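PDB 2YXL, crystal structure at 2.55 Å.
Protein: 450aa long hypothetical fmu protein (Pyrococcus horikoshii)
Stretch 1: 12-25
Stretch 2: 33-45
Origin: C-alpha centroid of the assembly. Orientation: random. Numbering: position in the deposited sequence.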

# COMPACT_ATOMS: atom_id res chain seq x y z
N PRO A 12 9.43 -16.16 23.20
CA PRO A 12 9.50 -17.16 22.12
C PRO A 12 8.40 -17.03 21.07
O PRO A 12 8.69 -17.13 19.87
CB PRO A 12 9.37 -18.49 22.87
CG PRO A 12 9.87 -18.20 24.23
CD PRO A 12 9.43 -16.80 24.53
N LYS A 13 7.16 -16.81 21.50
CA LYS A 13 6.04 -16.63 20.58
C LYS A 13 6.20 -15.37 19.73
O LYS A 13 5.71 -15.32 18.59
CB LYS A 13 4.69 -16.63 21.32
CG LYS A 13 4.42 -15.41 22.20
CD LYS A 13 3.01 -15.44 22.76
CE LYS A 13 2.74 -14.25 23.66
NZ LYS A 13 1.47 -14.41 24.44
N GLY A 14 6.88 -14.37 20.28
CA GLY A 14 7.17 -13.13 19.58
C GLY A 14 8.20 -13.32 18.49
O GLY A 14 8.09 -12.73 17.41
N ILE A 15 9.21 -14.15 18.77
CA ILE A 15 10.26 -14.48 17.81
C ILE A 15 9.68 -15.23 16.62
O ILE A 15 10.00 -14.94 15.47
CB ILE A 15 11.42 -15.28 18.46
CG1 ILE A 15 12.25 -14.38 19.40
CG2 ILE A 15 12.32 -15.93 17.40
CD1 ILE A 15 12.99 -13.23 18.72
N ARG A 16 8.80 -16.20 16.90
CA ARG A 16 8.15 -16.96 15.84
C ARG A 16 7.18 -16.09 15.06
O ARG A 16 6.92 -16.35 13.88
CB ARG A 16 7.41 -18.17 16.43
CG ARG A 16 8.33 -19.21 17.08
CD ARG A 16 7.55 -20.44 17.52
NE ARG A 16 6.69 -20.16 18.67
CZ ARG A 16 6.97 -20.47 19.93
NH1 ARG A 16 8.10 -21.11 20.23
NH2 ARG A 16 6.12 -20.15 20.89
N ALA A 17 6.67 -15.05 15.71
CA ALA A 17 5.69 -14.14 15.11
C ALA A 17 6.25 -13.28 13.97
O ALA A 17 5.66 -13.26 12.89
CB ALA A 17 5.05 -13.26 16.19
N ILE A 18 7.36 -12.57 14.20
CA ILE A 18 7.92 -11.71 13.15
C ILE A 18 8.51 -12.52 12.01
O ILE A 18 8.43 -12.10 10.86
CB ILE A 18 9.02 -10.71 13.61
CG1 ILE A 18 9.40 -10.90 15.07
CG2 ILE A 18 8.63 -9.26 13.25
CD1 ILE A 18 10.56 -11.84 15.25
N ILE A 19 9.10 -13.67 12.33
CA ILE A 19 9.63 -14.56 11.31
C ILE A 19 8.51 -14.98 10.36
O ILE A 19 8.65 -14.85 9.14
CB ILE A 19 10.35 -15.81 11.90
CG1 ILE A 19 11.61 -15.38 12.66
CG2 ILE A 19 10.70 -16.81 10.78
CD1 ILE A 19 12.25 -16.48 13.49
N GLU A 20 7.39 -15.44 10.92
CA GLU A 20 6.23 -15.82 10.11
C GLU A 20 5.63 -14.62 9.36
O GLU A 20 5.20 -14.76 8.22
CB GLU A 20 5.18 -16.56 10.95
CG GLU A 20 3.92 -16.96 10.17
CD GLU A 20 3.48 -18.40 10.38
OE1 GLU A 20 2.78 -18.94 9.49
OE2 GLU A 20 3.82 -19.01 11.42
N ALA A 21 5.63 -13.45 10.00
CA ALA A 21 5.11 -12.24 9.36
C ALA A 21 5.98 -11.80 8.19
O ALA A 21 5.47 -11.40 7.14
CB ALA A 21 4.97 -11.11 10.38
N ILE A 22 7.30 -11.89 8.37
CA ILE A 22 8.26 -11.53 7.34
C ILE A 22 8.22 -12.56 6.20
O ILE A 22 8.29 -12.18 5.02
CB ILE A 22 9.69 -11.37 7.92
CG1 ILE A 22 9.76 -10.16 8.88
CG2 ILE A 22 10.74 -11.24 6.83
CD1 ILE A 22 9.37 -8.81 8.27
N ARG A 23 8.08 -13.83 6.55
CA ARG A 23 7.95 -14.89 5.56
C ARG A 23 6.66 -14.74 4.75
O ARG A 23 6.70 -14.78 3.52
CB ARG A 23 8.02 -16.28 6.20
CG ARG A 23 8.06 -17.46 5.22
CD ARG A 23 6.67 -17.84 4.71
NE ARG A 23 6.72 -18.77 3.58
CZ ARG A 23 6.89 -18.41 2.31
NH1 ARG A 23 7.04 -17.13 1.98
NH2 ARG A 23 6.93 -19.34 1.37
N LEU A 24 5.54 -14.56 5.44
CA LEU A 24 4.24 -14.44 4.77
C LEU A 24 4.11 -13.12 4.01
O LEU A 24 3.37 -13.05 3.02
CB LEU A 24 3.08 -14.61 5.75
CG LEU A 24 2.83 -16.00 6.36
CD1 LEU A 24 1.66 -15.91 7.33
CD2 LEU A 24 2.57 -17.07 5.31
N GLY A 25 4.83 -12.10 4.46
CA GLY A 25 4.84 -10.79 3.81
C GLY A 25 5.39 -10.82 2.40
O GLY A 25 5.18 -9.90 1.62
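Stretch 2 33-45: YAKREAFKKHDVE

Alanines meet at the centre: Ala21 CB lies 3.8 Å from Ala38 CB, a side-chain contact in keeping with helix axes that approach to 8.1 Å. One helix begins at Pro12; the other enters stretch 2 already under way and runs to Lys41. The two run roughly antiparallel, at 148° between their N-to-C directions, so the sequence of stretch 2 reads backwards along stretch 1. Ala34 therefore packs near the far end, its CB 3.7 Å from Leu24 CB and 3.5 Å from Gly25 N, while the nearest backbones are at Ala21 and Lys35, with CA atoms 4.7 Å apart. Phe39, chi1 m, brings its ring alongside: CE1 is 4.1 Å from Ala21 CB and CD1 4.2 Å from Ala17 CB.

His42 leaves helical phi/psi, and Asp43 follows with positive phi (58/58). The chain then places Val44 CG2 4.0 Å from Ala17 CB. The His42 ring lays one face over Ala17 N and Arg16 O and meets Glu20 at its edge, CE1 to OE2 2.9 Å; its ND1 makes a weak hydrogen bond to Ala38 O (3.4 Å).

Glu20, itself buried, forms a long salt bridge from OE1 to Lys41 NZ at 3.8 Å, and extended Lys13 donates from NZ to Asp43 O at 3.1 Å, tying the helix to the turn through a backbone carbonyl.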

# COMPACT_ATOMS: atom_id res chain seq x y z
N TYR A 33 -1.78 -7.70 5.90
CA TYR A 33 -2.57 -8.93 6.01
C TYR A 33 -1.72 -10.10 6.53
O TYR A 33 -2.21 -10.94 7.28
CB TYR A 33 -3.18 -9.31 4.65
CG TYR A 33 -4.38 -8.50 4.24
CD1 TYR A 33 -5.68 -9.00 4.40
CD2 TYR A 33 -4.24 -7.24 3.66
CE1 TYR A 33 -6.79 -8.27 4.01
CE2 TYR A 33 -5.35 -6.49 3.27
CZ TYR A 33 -6.62 -7.01 3.45
OH TYR A 33 -7.72 -6.27 3.07
N ALA A 34 -0.46 -10.12 6.13
CA ALA A 34 0.49 -11.14 6.58
C ALA A 34 0.85 -10.94 8.05
O ALA A 34 0.93 -11.91 8.81
CB ALA A 34 1.73 -11.13 5.71
N LYS A 35 1.08 -9.69 8.43
CA LYS A 35 1.39 -9.35 9.81
C LYS A 35 0.22 -9.72 10.72
O LYS A 35 0.43 -10.35 11.76
CB LYS A 35 1.72 -7.86 9.95
CG LYS A 35 2.25 -7.46 11.32
CD LYS A 35 2.56 -5.97 11.41
CE LYS A 35 1.29 -5.12 11.56
NZ LYS A 35 0.64 -5.30 12.89
N ARG A 36 -0.99 -9.36 10.32
CA ARG A 36 -2.20 -9.70 11.07
C ARG A 36 -2.33 -11.21 11.24
O ARG A 36 -2.53 -11.69 12.36
CB ARG A 36 -3.46 -9.14 10.37
CG ARG A 36 -4.75 -9.32 11.17
CD ARG A 36 -5.96 -9.60 10.26
NE ARG A 36 -6.00 -11.00 9.80
CZ ARG A 36 -5.63 -11.41 8.59
NH1 ARG A 36 -5.19 -10.55 7.68
NH2 ARG A 36 -5.71 -12.70 8.28
N GLU A 37 -2.21 -11.94 10.14
CA GLU A 37 -2.32 -13.40 10.13
C GLU A 37 -1.33 -14.06 11.09
O GLU A 37 -1.71 -14.92 11.89
CB GLU A 37 -2.16 -13.94 8.70
CG GLU A 37 -1.80 -15.42 8.58
CD GLU A 37 -3.00 -16.35 8.51
OE1 GLU A 37 -2.93 -17.33 7.74
OE2 GLU A 37 -4.00 -16.11 9.21
N ALA A 38 -0.06 -13.64 11.01
CA ALA A 38 1.01 -14.23 11.81
C ALA A 38 0.86 -13.94 13.30
O ALA A 38 1.13 -14.79 14.15
CB ALA A 38 2.37 -13.75 11.32
N PHE A 39 0.41 -12.72 13.61
CA PHE A 39 0.25 -12.27 14.99
C PHE A 39 -0.90 -13.00 15.70
O PHE A 39 -0.78 -13.35 16.88
CB PHE A 39 0.06 -10.75 15.04
CG PHE A 39 1.35 -9.97 14.86
CD1 PHE A 39 2.46 -10.54 14.23
CD2 PHE A 39 1.44 -8.66 15.30
CE1 PHE A 39 3.64 -9.82 14.07
CE2 PHE A 39 2.62 -7.92 15.14
CZ PHE A 39 3.72 -8.50 14.52
N LYS A 40 -1.99 -13.24 14.98
CA LYS A 40 -3.14 -13.98 15.50
C LYS A 40 -2.84 -15.47 15.62
O LYS A 40 -3.37 -16.16 16.49
CB LYS A 40 -4.39 -13.77 14.63
CG LYS A 40 -4.81 -12.31 14.48
CD LYS A 40 -5.48 -11.75 15.73
CE LYS A 40 -5.36 -10.23 15.78
NZ LYS A 40 -5.78 -9.59 14.50
N LYS A 41 -1.99 -15.97 14.72
CA LYS A 41 -1.56 -17.36 14.71
C LYS A 41 -0.71 -17.67 15.94
O LYS A 41 -0.86 -18.72 16.56
CB LYS A 41 -0.76 -17.66 13.44
CG LYS A 41 -0.72 -19.12 13.01
CD LYS A 41 0.39 -19.34 12.00
CE LYS A 41 0.25 -20.67 11.26
NZ LYS A 41 -0.64 -20.54 10.07
N HIS A 42 0.17 -16.73 16.30
CA HIS A 42 1.11 -16.92 17.40
C HIS A 42 0.69 -16.26 18.71
O HIS A 42 1.48 -16.15 19.65
CB HIS A 42 2.52 -16.47 16.99
CG HIS A 42 3.22 -17.45 16.11
ND1 HIS A 42 3.30 -17.30 14.75
CD2 HIS A 42 3.87 -18.60 16.41
CE1 HIS A 42 3.97 -18.32 14.24
NE2 HIS A 42 4.33 -19.12 15.22
N ASP A 43 -0.57 -15.82 18.76
CA ASP A 43 -1.19 -15.25 19.96
C ASP A 43 -0.46 -14.02 20.54
O ASP A 43 -0.03 -14.02 21.70
CB ASP A 43 -1.39 -16.33 21.04
CG ASP A 43 -2.60 -17.20 20.76
OD1 ASP A 43 -2.42 -18.36 20.36
OD2 ASP A 43 -3.74 -16.71 20.94
N VAL A 44 -0.32 -12.98 19.72
CA VAL A 44 0.23 -11.71 20.18
C VAL A 44 -0.94 -10.84 20.67
O VAL A 44 -1.48 -10.03 19.92
CB VAL A 44 1.05 -10.99 19.09
CG1 VAL A 44 1.76 -9.77 19.66
CG2 VAL A 44 2.07 -11.94 18.47
N GLU A 45 -1.32 -11.05 21.92
CA GLU A 45 -2.45 -10.36 22.53
C GLU A 45 -2.02 -9.02 23.12
O GLU A 45 -2.73 -8.03 23.02
CB GLU A 45 -3.10 -11.23 23.61
CG GLU A 45 -3.51 -12.64 23.17
CD GLU A 45 -4.02 -13.50 24.32
OE1 GLU A 45 -3.52 -14.63 24.49
OE2 GLU A 45 -4.92 -13.04 25.06
O HOH W 1 0.74 -11.35 24.22